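Local coordinates for Cap5O (Staphylococcus aureus, PDB 3OJO), which oxidises UDP-N-acetyl-mannosamine with NAD as cofactor, a step in capsular polysaccharide biosynthesis, at residues I89-P94 and V127-A132; L157-E162 and T210-K215; T93-D98 and G267-V272. All coordinates share one frame; numbering follows the deposited sequence.

From the N terminus, the loop after strand 86-89 meets the loop after strand 124-127 in interaction 1, closing a short excursion that holds helix 106-115. Further on, interaction 2 closes between strand 156-159 with its following loop and helix 208-238. It comes in series after interaction 1 and is coupled to it where His159 ND1 meets Val127 O. Interaction 3 starts from the same loop as interaction 1, the two sharing Thr93 and Pro94, and runs on to 267-272, so that interaction 2 is nested inside the large loop it closes. Together the contacts tie neighbouring Rossmann strand ends to each other, to the long helix and to the central region, and all three touch NAD.

Interaction 1 (I89-P94 and V127-A132); sequences IAVPTP and VESTIA. With NAD (nicotinamide-adenine-dinucleotide), chain J.
Ser129 holds OG anti to its own carbonyl carbon (chi1 -55°), which swings the hydroxyl across to 89-94, while Thr93 places OG1 in the crowded position between its backbone N and carbonyl carbon (chi1 60°), facing 127-132 and the cofactor. The setting is the carboxyl edge of a Rossmann-fold sheet: strands 86-89 and 124-127 run parallel side by side, and the loops leaving them form part of the NAD pocket. A parallel bridge joins Ile89 and Val127, whose side chains lie alongside each other on one face of the sheet, with Ile89 CD1 4.1 Å from Val127 CG2. Just beyond it, Ile89 O accepts the amide of Glu128 at 2.8 Å, the donor lying nearly along the C=O axis (165°), and Ser129 N adds a weak second bond to the same oxygen. The carboxylate of Glu128 is directed elsewhere, with OE2 bonded to Tyr195 OH. Past the strands, Ser129 OG donates to Val91 O at 2.8 Å, approaching in the carbonyl plane on a lone pair; this bond ties the two loops together beyond the last bridge. The nicotinamide-side ribose joins the two loops. Its O2D is gripped from both segments: Thr93 OG1 lies 2.5 Å from NAD O2D, where either hydroxyl could donate, and Thr130 N points its hydrogen at NAD O2D from 2.8 Å. Thr93 N donates to the adjacent hydroxyl, NAD O3D, at 2.8 Å, so backbone and side chain of one threonine hold both ribose hydroxyls. At the other end of the dinucleotide, Val91 turns its CG1 branch to the adenine, reaching NAD C5A at 3.5 Å.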
# COMPACT_ATOMS: atom_id res chain seq x y z
N ILE B 89 -29.56 7.60 -9.51
CA ILE B 89 -29.69 6.94 -8.21
C ILE B 89 -28.51 7.41 -7.35
O ILE B 89 -27.34 7.17 -7.71
CB ILE B 89 -29.80 5.41 -8.34
CG1 ILE B 89 -31.10 5.03 -9.10
CG2 ILE B 89 -29.72 4.71 -6.97
CD1 ILE B 89 -31.01 3.80 -9.95
N ALA B 90 -28.83 8.10 -6.25
CA ALA B 90 -27.88 8.66 -5.28
C ALA B 90 -28.32 8.30 -3.85
O ALA B 90 -28.22 9.12 -2.93
CB ALA B 90 -27.80 10.17 -5.44
N VAL B 91 -28.81 7.06 -3.66
CA VAL B 91 -29.26 6.51 -2.38
C VAL B 91 -28.02 5.98 -1.60
O VAL B 91 -26.95 5.85 -2.21
CB VAL B 91 -30.38 5.44 -2.55
CG1 VAL B 91 -31.58 6.00 -3.31
CG2 VAL B 91 -29.85 4.19 -3.23
N PRO B 92 -28.11 5.65 -0.28
CA PRO B 92 -26.90 5.14 0.39
C PRO B 92 -26.60 3.67 0.12
O PRO B 92 -27.47 2.89 -0.29
CB PRO B 92 -27.19 5.39 1.88
CG PRO B 92 -28.60 5.91 1.96
CD PRO B 92 -29.25 5.71 0.64
N THR B 93 -25.34 3.30 0.32
CA THR B 93 -24.88 1.91 0.17
C THR B 93 -24.30 1.54 1.52
O THR B 93 -23.11 1.74 1.75
CB THR B 93 -23.95 1.71 -1.02
OG1 THR B 93 -22.83 2.53 -0.83
CG2 THR B 93 -24.62 2.03 -2.32
N PRO B 94 -25.18 1.11 2.47
CA PRO B 94 -24.69 0.80 3.82
C PRO B 94 -23.67 -0.34 3.86
O PRO B 94 -23.47 -1.06 2.87
CB PRO B 94 -25.98 0.45 4.58
CG PRO B 94 -27.10 0.95 3.73
CD PRO B 94 -26.62 0.82 2.34
N VAL B 127 -26.09 5.56 -11.97
CA VAL B 127 -25.95 5.14 -10.59
C VAL B 127 -24.74 5.90 -10.05
O VAL B 127 -23.62 5.69 -10.53
CB VAL B 127 -25.88 3.61 -10.45
CG1 VAL B 127 -25.74 3.18 -9.00
CG2 VAL B 127 -27.12 2.96 -11.06
N GLU B 128 -24.99 6.89 -9.16
CA GLU B 128 -23.93 7.71 -8.56
C GLU B 128 -23.42 7.11 -7.23
O GLU B 128 -22.33 7.44 -6.80
CB GLU B 128 -24.42 9.15 -8.34
CG GLU B 128 -24.19 10.07 -9.52
CD GLU B 128 -24.44 11.54 -9.26
OE1 GLU B 128 -24.86 11.89 -8.13
OE2 GLU B 128 -24.22 12.35 -10.19
N SER B 129 -24.22 6.24 -6.62
CA SER B 129 -23.94 5.53 -5.37
C SER B 129 -22.77 4.56 -5.55
O SER B 129 -22.52 4.08 -6.66
CB SER B 129 -25.17 4.73 -4.96
OG SER B 129 -26.32 5.55 -4.87
N THR B 130 -22.09 4.24 -4.45
CA THR B 130 -20.98 3.30 -4.49
C THR B 130 -21.51 1.92 -4.75
O THR B 130 -22.41 1.47 -4.04
CB THR B 130 -20.14 3.39 -3.22
OG1 THR B 130 -19.62 4.73 -3.18
CG2 THR B 130 -18.99 2.38 -3.20
N ILE B 131 -21.00 1.25 -5.79
CA ILE B 131 -21.47 -0.09 -6.12
C ILE B 131 -20.33 -1.07 -6.28
O ILE B 131 -19.26 -0.70 -6.76
CB ILE B 131 -22.47 -0.10 -7.30
CG1 ILE B 131 -21.84 0.44 -8.59
CG2 ILE B 131 -23.79 0.60 -6.92
CD1 ILE B 131 -22.75 0.50 -9.74
N ALA B 132 -20.59 -2.34 -5.89
CA ALA B 132 -19.61 -3.43 -6.01
C ALA B 132 -19.35 -3.70 -7.49
O ALA B 132 -20.25 -3.48 -8.30
CB ALA B 132 -20.13 -4.68 -5.33
PA NAD J . -27.32 10.19 2.62
O1A NAD J . -27.71 9.26 3.69
O2A NAD J . -26.94 11.52 3.15
O5B NAD J . -28.55 10.35 1.59
C5B NAD J . -29.29 9.24 1.16
C4B NAD J . -30.72 9.70 0.98
O4B NAD J . -31.40 8.81 0.12
C3B NAD J . -31.50 9.77 2.30
O3B NAD J . -32.21 11.00 2.36
C2B NAD J . -32.51 8.63 2.15
O2B NAD J . -33.73 8.86 2.83
C1B NAD J . -32.69 8.56 0.64
N9A NAD J . -33.17 7.23 0.23
C8A NAD J . -32.76 6.02 0.75
N7A NAD J . -33.33 5.03 0.04
C5A NAD J . -34.10 5.59 -0.92
C6A NAD J . -34.92 5.03 -1.91
N6A NAD J . -35.00 3.70 -1.99
N1A NAD J . -35.61 5.87 -2.78
C2A NAD J . -35.48 7.25 -2.68
N3A NAD J . -34.67 7.79 -1.70
C4A NAD J . -33.99 6.98 -0.84
O3 NAD J . -26.13 9.51 1.75
PN NAD J . -25.11 10.33 0.83
O1N NAD J . -24.02 10.84 1.72
O2N NAD J . -25.86 11.26 -0.04
O5D NAD J . -24.45 9.19 -0.05
C5D NAD J . -25.22 8.19 -0.66
C4D NAD J . -24.26 7.14 -1.21
O4D NAD J . -23.40 7.72 -2.18
C3D NAD J . -23.28 6.58 -0.18
O3D NAD J . -23.81 5.64 0.74
C2D NAD J . -22.26 5.97 -1.11
O2D NAD J . -22.84 4.88 -1.78
C1D NAD J . -22.14 7.06 -2.15
N1N NAD J . -21.02 7.94 -1.75
C2N NAD J . -21.21 9.09 -1.02
C3N NAD J . -20.10 9.86 -0.63
C7N NAD J . -20.28 11.30 -0.24
O7N NAD J . -19.38 12.25 -0.79
N7N NAD J . -21.24 11.64 0.63
C4N NAD J . -18.80 9.43 -0.96
C5N NAD J . -18.61 8.25 -1.67
C6N NAD J . -19.74 7.50 -2.04

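Interaction 2 (L157-E162 and T210-K215); sequences LVHCPE and TAEMSK. With NAD (nicotinamide-adenine-dinucleotide), chain J.
Strand 156-159 ends at His159, the first residue of 157-162 to meet the helix. Its CG stands anti to the backbone N (chi1 176°), which directs the imidazole at the helix segment 210-215. The CD2 corner makes the contact, lying 3.6 Å from Glu212 CG and 3.9 Å from Ala211 CB, both placed obliquely to the ring. On the far side of the ring ND1 is hydrogen-bonded to Val127 O; since a carbonyl can only accept, the proton is probably on ND1. That bond holds the ring's rotation. The imidazole and the Glu212 carboxylate are turned 54° against each other, and His159 ND1 stays 5.5 Å from Glu212 OE2, so the two touch by carbon and not by charge. The carboxylate instead takes backbone amides at the start of helix 135-145, OE1 from Lys134 and OE2 from Met136, which would favour its anionic form. Cys160 turns away from the helix, and Pro161 faces it. The proline packs its CD over one face of the His159 ring, 3.9 Å above the plane and offset toward the rim. Its CG also touches Lys215 CG at 3.6 Å, where the lysine chain bends (chi2 -67°) and crosses the proline ring obliquely. Ala211 and Lys215 stand one helical turn apart, so histidine and proline rest on successive positions of one helix face. Beyond them, Glu162 O approaches NAD C6N at 3.6 Å. From the second subunit, Val246 packs on Thr210 and Met213, and Met249 on Ser214. The arrangement is a domain junction: the C-terminal end of a Rossmann strand in the NAD-binding domain meets helix 208-238, whose 210-215 part falls in the central domain of the UDP-glucose/GDP-mannose dehydrogenase family.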
# COMPACT_ATOMS: atom_id res chain seq x y z
N LEU B 157 -27.22 2.79 -19.55
CA LEU B 157 -26.78 2.48 -18.19
C LEU B 157 -25.37 3.03 -17.92
O LEU B 157 -24.40 2.55 -18.51
CB LEU B 157 -26.85 0.97 -17.93
CG LEU B 157 -28.19 0.26 -17.89
CD1 LEU B 157 -28.01 -1.19 -17.43
CD2 LEU B 157 -29.18 0.96 -16.97
N VAL B 158 -25.27 4.04 -17.04
CA VAL B 158 -24.03 4.71 -16.64
C VAL B 158 -23.79 4.58 -15.12
O VAL B 158 -24.70 4.81 -14.33
CB VAL B 158 -24.03 6.22 -17.01
CG1 VAL B 158 -22.71 6.91 -16.64
CG2 VAL B 158 -24.38 6.46 -18.48
N HIS B 159 -22.54 4.25 -14.72
CA HIS B 159 -22.09 4.33 -13.35
C HIS B 159 -21.14 5.49 -13.35
O HIS B 159 -20.12 5.45 -14.03
CB HIS B 159 -21.37 3.07 -12.84
CG HIS B 159 -20.83 3.24 -11.43
ND1 HIS B 159 -21.63 3.68 -10.39
CD2 HIS B 159 -19.59 3.00 -10.94
CE1 HIS B 159 -20.85 3.73 -9.32
NE2 HIS B 159 -19.62 3.31 -9.60
N CYS B 160 -21.50 6.56 -12.65
CA CYS B 160 -20.62 7.69 -12.46
C CYS B 160 -20.48 7.89 -10.95
O CYS B 160 -21.39 8.40 -10.30
CB CYS B 160 -21.10 8.95 -13.16
SG CYS B 160 -20.11 10.41 -12.73
N PRO B 161 -19.38 7.42 -10.35
CA PRO B 161 -19.22 7.54 -8.90
C PRO B 161 -19.13 8.98 -8.41
O PRO B 161 -18.30 9.78 -8.86
CB PRO B 161 -17.95 6.73 -8.58
CG PRO B 161 -17.59 6.04 -9.81
CD PRO B 161 -18.21 6.76 -10.96
N GLU B 162 -20.03 9.30 -7.51
CA GLU B 162 -20.11 10.63 -6.96
C GLU B 162 -19.46 10.73 -5.58
O GLU B 162 -19.73 9.93 -4.69
CB GLU B 162 -21.56 11.15 -6.98
CG GLU B 162 -21.69 12.65 -6.89
CD GLU B 162 -21.10 13.43 -8.04
OE1 GLU B 162 -21.88 13.91 -8.89
OE2 GLU B 162 -19.86 13.63 -8.04
N THR B 210 -14.97 -1.06 -15.00
CA THR B 210 -13.72 -0.36 -14.73
C THR B 210 -13.96 0.78 -13.75
O THR B 210 -13.14 0.97 -12.85
CB THR B 210 -13.02 0.06 -16.03
OG1 THR B 210 -12.73 -1.12 -16.79
CG2 THR B 210 -11.70 0.83 -15.79
N ALA B 211 -15.08 1.51 -13.91
CA ALA B 211 -15.49 2.60 -13.05
C ALA B 211 -15.77 2.09 -11.62
O ALA B 211 -15.41 2.75 -10.63
CB ALA B 211 -16.75 3.27 -13.61
N GLU B 212 -16.47 0.94 -11.52
CA GLU B 212 -16.80 0.31 -10.25
C GLU B 212 -15.50 -0.12 -9.52
O GLU B 212 -15.27 0.32 -8.40
CB GLU B 212 -17.74 -0.89 -10.44
CG GLU B 212 -19.09 -0.55 -11.06
CD GLU B 212 -19.89 -1.73 -11.57
OE1 GLU B 212 -19.30 -2.71 -12.07
OE2 GLU B 212 -21.14 -1.66 -11.52
N MET B 213 -14.68 -0.96 -10.16
CA MET B 213 -13.44 -1.54 -9.66
C MET B 213 -12.42 -0.50 -9.20
O MET B 213 -11.82 -0.65 -8.13
CB MET B 213 -12.84 -2.49 -10.72
CG MET B 213 -11.86 -3.53 -10.15
SD MET B 213 -12.29 -4.21 -8.52
CE MET B 213 -12.80 -5.90 -8.93
N SER B 214 -12.26 0.55 -9.99
CA SER B 214 -11.35 1.66 -9.76
C SER B 214 -11.64 2.38 -8.44
O SER B 214 -10.71 2.71 -7.69
CB SER B 214 -11.41 2.63 -10.94
OG SER B 214 -11.11 3.98 -10.57
N LYS B 215 -12.90 2.68 -8.19
CA LYS B 215 -13.27 3.45 -7.00
C LYS B 215 -13.11 2.66 -5.72
O LYS B 215 -12.75 3.20 -4.68
CB LYS B 215 -14.67 4.07 -7.17
CG LYS B 215 -14.60 5.35 -7.99
CD LYS B 215 -13.85 6.49 -7.28
CE LYS B 215 -13.27 7.50 -8.25
NZ LYS B 215 -13.94 8.82 -8.13
PA NAD J . -27.32 10.19 2.62
O1A NAD J . -27.71 9.26 3.69
O2A NAD J . -26.94 11.52 3.15
O5B NAD J . -28.55 10.35 1.59
C5B NAD J . -29.29 9.24 1.16
C4B NAD J . -30.72 9.70 0.98
O4B NAD J . -31.40 8.81 0.12
C3B NAD J . -31.50 9.77 2.30
O3B NAD J . -32.21 11.00 2.36
C2B NAD J . -32.51 8.63 2.15
O2B NAD J . -33.73 8.86 2.83
C1B NAD J . -32.69 8.56 0.64
N9A NAD J . -33.17 7.23 0.23
C8A NAD J . -32.76 6.02 0.75
N7A NAD J . -33.33 5.03 0.04
C5A NAD J . -34.10 5.59 -0.92
C6A NAD J . -34.92 5.03 -1.91
N6A NAD J . -35.00 3.70 -1.99
N1A NAD J . -35.61 5.87 -2.78
C2A NAD J . -35.48 7.25 -2.68
N3A NAD J . -34.67 7.79 -1.70
C4A NAD J . -33.99 6.98 -0.84
O3 NAD J . -26.13 9.51 1.75
PN NAD J . -25.11 10.33 0.83
O1N NAD J . -24.02 10.84 1.72
O2N NAD J . -25.86 11.26 -0.04
O5D NAD J . -24.45 9.19 -0.05
C5D NAD J . -25.22 8.19 -0.66
C4D NAD J . -24.26 7.14 -1.21
O4D NAD J . -23.40 7.72 -2.18
C3D NAD J . -23.28 6.58 -0.18
O3D NAD J . -23.81 5.64 0.74
C2D NAD J . -22.26 5.97 -1.11
O2D NAD J . -22.84 4.88 -1.78
C1D NAD J . -22.14 7.06 -2.15
N1N NAD J . -21.02 7.94 -1.75
C2N NAD J . -21.21 9.09 -1.02
C3N NAD J . -20.10 9.86 -0.63
C7N NAD J . -20.28 11.30 -0.24
O7N NAD J . -19.38 12.25 -0.79
N7N NAD J . -21.24 11.64 0.63
C4N NAD J . -18.80 9.43 -0.96
C5N NAD J . -18.61 8.25 -1.67
C6N NAD J . -19.74 7.50 -2.04

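Interaction 3 (T93-D98 and G267-V272); sequences TPNNDD and GHCLAV. With NAD (nicotinamide-adenine-dinucleotide), chain J.
The Asn95 carboxamide forms the first shell, laid against the carbonyls of Gly267 and His268 and the CB of Cys269. Its ND2 comes 3.2 Å from Cys269 CB, while Asn95 OD1 sits 3.0 Å from Gly267 O and 3.4 Å from His268 O. No hydrogen bond crosses between the segments. The amide reaches this place with a chi1 of -102°, away from the staggered positions. Beside it Cys269 sets SG between its backbone N and carbonyl carbon (chi1 43°), which brings the sulfur 4.2 Å from Thr93 OG1, next to the cofactor ribose. What holds this sulfur is a disulfide to Cys103, seen in this oxidised form, so the loop carrying 93-98 is covalently fastened to 267-272. Further out, the same two loops are stitched by Leu270 to Arg101 backbone bonding and by Ser102 OG on Val272 O. From helix 208-238, Asn219 ND2 is hydrogen-bonded to Cys269 O and Thr220 OG1 to Ala271 N, while Gly267 pairs through its backbone with Glu334, joining the central and UDP-binding regions. Ala271 centres an inverse gamma turn, with Val272 N on Leu270 O at 2.8 Å. Two consequences follow from the chemistry. Three oxygens face each other around OD1 as modelled, so the amide could well be turned over, with the NH2 toward Gly267 O and His268 O. And dehydrogenases of this family use a catalytic cysteine thiol; if Cys269 is that residue, as the Gly-His-Cys sequence suggests, its disulfide to Cys103 would keep this form from reacting.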
# COMPACT_ATOMS: atom_id res chain seq x y z
N THR B 93 -25.34 3.30 0.32
CA THR B 93 -24.88 1.91 0.17
C THR B 93 -24.30 1.54 1.52
O THR B 93 -23.11 1.74 1.75
CB THR B 93 -23.95 1.71 -1.02
OG1 THR B 93 -22.83 2.53 -0.83
CG2 THR B 93 -24.62 2.03 -2.32
N PRO B 94 -25.18 1.11 2.47
CA PRO B 94 -24.69 0.80 3.82
C PRO B 94 -23.67 -0.34 3.86
O PRO B 94 -23.47 -1.06 2.87
CB PRO B 94 -25.98 0.45 4.58
CG PRO B 94 -27.10 0.95 3.73
CD PRO B 94 -26.62 0.82 2.34
N ASN B 95 -22.97 -0.47 4.98
CA ASN B 95 -22.00 -1.55 5.06
C ASN B 95 -22.65 -2.81 5.57
O ASN B 95 -23.47 -2.78 6.50
CB ASN B 95 -20.73 -1.15 5.81
CG ASN B 95 -19.60 -0.86 4.86
OD1 ASN B 95 -19.15 0.29 4.70
ND2 ASN B 95 -19.14 -1.89 4.18
N ASN B 96 -22.36 -3.92 4.89
CA ASN B 96 -22.90 -5.23 5.22
C ASN B 96 -22.26 -5.76 6.51
O ASN B 96 -21.09 -5.48 6.79
CB ASN B 96 -22.65 -6.21 4.07
CG ASN B 96 -23.62 -6.11 2.92
OD1 ASN B 96 -24.84 -6.06 3.10
ND2 ASN B 96 -23.09 -6.23 1.72
N ASP B 97 -23.05 -6.50 7.33
CA ASP B 97 -22.51 -7.11 8.54
C ASP B 97 -21.73 -8.34 8.11
O ASP B 97 -22.28 -9.45 8.00
CB ASP B 97 -23.59 -7.39 9.59
CG ASP B 97 -24.13 -6.13 10.25
OD1 ASP B 97 -23.33 -5.38 10.87
OD2 ASP B 97 -25.36 -5.89 10.16
N ASP B 98 -20.46 -8.08 7.73
CA ASP B 98 -19.46 -9.01 7.23
C ASP B 98 -18.04 -8.44 7.45
O ASP B 98 -17.87 -7.22 7.61
CB ASP B 98 -19.71 -9.39 5.74
CG ASP B 98 -19.28 -8.38 4.69
OD1 ASP B 98 -19.49 -7.16 4.90
OD2 ASP B 98 -18.77 -8.80 3.63
N GLY B 267 -16.59 4.62 7.75
CA GLY B 267 -17.33 4.95 6.52
C GLY B 267 -17.33 3.91 5.41
O GLY B 267 -17.78 2.78 5.60
N HIS B 268 -16.82 4.32 4.24
CA HIS B 268 -16.62 3.63 2.95
C HIS B 268 -16.52 2.09 2.93
O HIS B 268 -16.04 1.48 3.89
CB HIS B 268 -15.39 4.22 2.24
CG HIS B 268 -14.15 4.26 3.10
ND1 HIS B 268 -13.86 5.36 3.90
CD2 HIS B 268 -13.18 3.34 3.26
CE1 HIS B 268 -12.73 5.06 4.52
NE2 HIS B 268 -12.28 3.86 4.17
N CYS B 269 -16.89 1.48 1.79
CA CYS B 269 -16.84 0.04 1.57
C CYS B 269 -15.86 -0.35 0.45
O CYS B 269 -15.58 0.45 -0.44
CB CYS B 269 -18.23 -0.56 1.38
SG CYS B 269 -19.34 0.39 0.31
N LEU B 270 -15.30 -1.58 0.54
CA LEU B 270 -14.20 -2.05 -0.32
C LEU B 270 -14.52 -2.80 -1.62
O LEU B 270 -15.69 -3.10 -1.89
CB LEU B 270 -13.18 -2.83 0.52
CG LEU B 270 -12.70 -2.20 1.81
CD1 LEU B 270 -11.66 -3.07 2.45
CD2 LEU B 270 -12.16 -0.79 1.60
N ALA B 271 -13.45 -3.11 -2.42
CA ALA B 271 -13.43 -3.82 -3.71
C ALA B 271 -13.79 -5.33 -3.59
O ALA B 271 -13.14 -6.21 -4.17
CB ALA B 271 -12.07 -3.64 -4.39
N VAL B 272 -14.86 -5.62 -2.83
CA VAL B 272 -15.33 -6.98 -2.63
C VAL B 272 -16.82 -7.08 -2.87
O VAL B 272 -17.60 -6.39 -2.22
CB VAL B 272 -14.90 -7.62 -1.29
CG1 VAL B 272 -13.46 -8.15 -1.36
CG2 VAL B 272 -15.06 -6.64 -0.12
PA NAD J . -27.32 10.19 2.62
O1A NAD J . -27.71 9.26 3.69
O2A NAD J . -26.94 11.52 3.15
O5B NAD J . -28.55 10.35 1.59
C5B NAD J . -29.29 9.24 1.16
C4B NAD J . -30.72 9.70 0.98
O4B NAD J . -31.40 8.81 0.12
C3B NAD J . -31.50 9.77 2.30
O3B NAD J . -32.21 11.00 2.36
C2B NAD J . -32.51 8.63 2.15
O2B NAD J . -33.73 8.86 2.83
C1B NAD J . -32.69 8.56 0.64
N9A NAD J . -33.17 7.23 0.23
C8A NAD J . -32.76 6.02 0.75
N7A NAD J . -33.33 5.03 0.04
C5A NAD J . -34.10 5.59 -0.92
C6A NAD J . -34.92 5.03 -1.91
N6A NAD J . -35.00 3.70 -1.99
N1A NAD J . -35.61 5.87 -2.78
C2A NAD J . -35.48 7.25 -2.68
N3A NAD J . -34.67 7.79 -1.70
C4A NAD J . -33.99 6.98 -0.84
O3 NAD J . -26.13 9.51 1.75
PN NAD J . -25.11 10.33 0.83
O1N NAD J . -24.02 10.84 1.72
O2N NAD J . -25.86 11.26 -0.04
O5D NAD J . -24.45 9.19 -0.05
C5D NAD J . -25.22 8.19 -0.66
C4D NAD J . -24.26 7.14 -1.21
O4D NAD J . -23.40 7.72 -2.18
C3D NAD J . -23.28 6.58 -0.18
O3D NAD J . -23.81 5.64 0.74
C2D NAD J . -22.26 5.97 -1.11
O2D NAD J . -22.84 4.88 -1.78
C1D NAD J . -22.14 7.06 -2.15
N1N NAD J . -21.02 7.94 -1.75
C2N NAD J . -21.21 9.09 -1.02
C3N NAD J . -20.10 9.86 -0.63
C7N NAD J . -20.28 11.30 -0.24
O7N NAD J . -19.38 12.25 -0.79
N7N NAD J . -21.24 11.64 0.63
C4N NAD J . -18.80 9.43 -0.96
C5N NAD J . -18.61 8.25 -1.67
C6N NAD J . -19.74 7.50 -2.04